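Local coordinates for SWI/SNF-related matrix-associated actin-dependent regulator of chromatin subfamily A-like protein 1 (Mus musculus, PDB 4O66) that is probably an ATP-driven DNA-remodelling protein of replication and repair, whose HARP domain, the fragment crystallised here, recognises structured nucleic acid, at residues 13-16 against 21-24. Residues are numbered along the deposited sequence; the frame is centred on the assembly and turned at random.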
ATOM      1  N   GLY A  13      -1.303  -1.847 -12.875  1.00 21.62           N
ATOM      2  CA  GLY A  13      -0.702  -2.880 -12.039  1.00 24.27           C
ATOM      3  C   GLY A  13       0.508  -3.488 -12.705  1.00 25.41           C
ATOM      4  O   GLY A  13       0.987  -2.954 -13.696  1.00 19.08           O
ATOM      5  N   ALA A  14       0.992  -4.607 -12.175  1.00 19.53           N
ATOM      6  CA  ALA A  14       2.226  -5.193 -12.633  1.00 12.90           C
ATOM      7  C   ALA A  14       2.208  -6.688 -12.418  1.00 17.44           C
ATOM      8  O   ALA A  14       1.659  -7.156 -11.421  1.00 16.37           O
ATOM      9  CB  ALA A  14       3.424  -4.558 -11.884  1.00 19.06           C
ATOM     10  N   CYS A  15       2.802  -7.432 -13.355  1.00 18.32           N
ATOM     11  CA  CYS A  15       3.031  -8.873 -13.172  1.00 18.56           C
ATOM     12  C   CYS A  15       4.360  -9.028 -12.489  1.00 15.63           C
ATOM     13  O   CYS A  15       5.297  -8.302 -12.825  1.00 16.72           O
ATOM     14  CB  CYS A  15       2.997  -9.639 -14.510  1.00 11.07           C
ATOM     15  SG  CYS A  15       1.452  -9.379 -15.440  1.00 17.22           S
ATOM     16  N   ILE A  16       4.420  -9.934 -11.513  1.00 17.20           N
ATOM     17  CA  ILE A  16       5.599 -10.191 -10.685  1.00 11.83           C
ATOM     18  C   ILE A  16       5.951 -11.653 -10.817  1.00 14.60           C
ATOM     19  O   ILE A  16       5.183 -12.498 -10.394  1.00 13.23           O
ATOM     20  CB  ILE A  16       5.324  -9.882  -9.177  1.00 18.66           C
ATOM     21  CG1 ILE A  16       4.811  -8.458  -9.007  1.00 18.14           C
ATOM     22  CG2 ILE A  16       6.540 -10.167  -8.295  1.00 17.01           C
ATOM     23  CD1 ILE A  16       5.751  -7.418  -9.488  1.00 24.17           C
ATOM     24  N   ARG A  21       5.587 -19.309 -12.012  1.00 15.52           N
ATOM     25  CA  ARG A  21       4.267 -18.704 -11.880  1.00 12.28           C
ATOM     26  C   ARG A  21       4.487 -17.209 -11.789  1.00 16.74           C
ATOM     27  O   ARG A  21       5.635 -16.756 -11.703  1.00 18.02           O
ATOM     28  CB  ARG A  21       3.490 -19.235 -10.657  1.00 11.06           C
ATOM     29  CG  ARG A  21       3.246 -20.700 -10.685  1.00 12.59           C
ATOM     30  CD  ARG A  21       2.328 -21.142  -9.602  1.00 13.07           C
ATOM     31  NE  ARG A  21       0.964 -20.627  -9.726  1.00 12.61           N
ATOM     32  CZ  ARG A  21       0.004 -21.202 -10.448  1.00 11.28           C
ATOM     33  NH1 ARG A  21       0.241 -22.296 -11.132  1.00 12.67           N
ATOM     34  NH2 ARG A  21      -1.200 -20.687 -10.481  1.00 17.51           N
ATOM     35  N   PHE A  22       3.405 -16.435 -11.810  1.00 13.68           N
ATOM     36  CA  PHE A  22       3.508 -14.999 -11.611  1.00 10.74           C
ATOM     37  C   PHE A  22       2.269 -14.518 -10.888  1.00 11.45           C
ATOM     38  O   PHE A  22       1.238 -15.175 -10.971  1.00 14.82           O
ATOM     39  CB  PHE A  22       3.691 -14.256 -12.953  1.00 10.87           C
ATOM     40  CG  PHE A  22       2.464 -14.248 -13.842  1.00 14.10           C
ATOM     41  CD1 PHE A  22       2.224 -15.281 -14.745  1.00  8.94           C
ATOM     42  CD2 PHE A  22       1.577 -13.175 -13.809  1.00 18.44           C
ATOM     43  CE1 PHE A  22       1.118 -15.253 -15.548  1.00 10.27           C
ATOM     44  CE2 PHE A  22       0.456 -13.155 -14.609  1.00  9.42           C
ATOM     45  CZ  PHE A  22       0.238 -14.189 -15.489  1.00 13.36           C
ATOM     46  N   ARG A  23       2.385 -13.378 -10.193  1.00 16.40           N
ATOM     47  CA  ARG A  23       1.286 -12.732  -9.468  1.00 13.42           C
ATOM     48  C   ARG A  23       0.908 -11.428 -10.141  1.00 12.11           C
ATOM     49  O   ARG A  23       1.743 -10.800 -10.780  1.00 15.41           O
ATOM     50  CB  ARG A  23       1.678 -12.464  -8.030  1.00 17.85           C
ATOM     51  CG  ARG A  23       2.024 -13.692  -7.177  1.00 28.68           C
ATOM     52  CD  ARG A  23       2.611 -13.225  -5.849  1.00 30.53           C
ATOM     53  NE  ARG A  23       3.231 -14.307  -5.073  1.00 64.14           N
ATOM     54  CZ  ARG A  23       4.021 -14.127  -4.005  1.00 68.49           C
ATOM     55  NH1 ARG A  23       4.318 -12.900  -3.571  1.00 50.23           N
ATOM     56  NH2 ARG A  23       4.530 -15.181  -3.368  1.00 55.21           N
ATOM     57  N   VAL A  24      -0.342 -11.001 -10.013  1.00 10.12           N
ATOM     58  CA  VAL A  24      -0.704  -9.686 -10.526  1.00  9.40           C
ATOM     59  C   VAL A  24      -0.966  -8.771  -9.335  1.00 15.01           C
ATOM     60  O   VAL A  24      -1.777  -9.088  -8.498  1.00 13.42           O
ATOM     61  CB  VAL A  24      -1.924  -9.719 -11.430  1.00  9.59           C
ATOM     62  CG1 VAL A  24      -2.289  -8.316 -11.883  1.00 10.39           C
ATOM     63  CG2 VAL A  24      -1.667 -10.617 -12.617  1.00 13.98           C
TER
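Ile16 and Arg23 face each other as an antiparallel hydrogen-bonded pair, and each backbone both gives and takes. Ile16 N donates to Arg23 O at 2.9 Å, with the donor lying in the carbonyl plane. The return bond, from Arg23 N to Ile16 O, is equally short and a little straighter at hydrogen, although its donor is tilted 23° from the plane of the acceptor carbonyl. Both acceptors also receive a CA-H contact: Cys15 CA sits 3.3 Å from Arg23 O, and Phe22 CA approaches Ile16 O to 3.2 Å. This is the tightly bonded part of the contact, and Ile16 is its buried residue, its side chain packing on Lys49 in the loop between strands 43-45 and 50-52. Arg23 leaves the same face of the sheet, beside Thr48, and its extended chain carries the guanidinium group away from segment 13-16, the side chain passing close to a bound sulfate. Strands 13-18 and 21-26 form the N-terminal beta hairpin of the HARP domain, segments 13-16 and 21-24 running at 162° to each other, and a further backbone bond between Ala14 and Lys25 continues the ladder. The other face, with Cys15, Phe22 and Val24, is looser and largely open to solvent. Here Phe22 holds CG between its backbone N and carbonyl carbon (chi1 70°), which stands the ring up beside Cys15 and brings CD2 to 3.9 Å from Cys15 CB. The cysteine sulfur makes an oblique sulfur-aromatic contact, 4.9 Å from the Phe22 ring centroid. Val24, the non-hydrogen-bonded partner of Cys15, touches it more lightly, with CG2 4.4 Å from Cys15 SG.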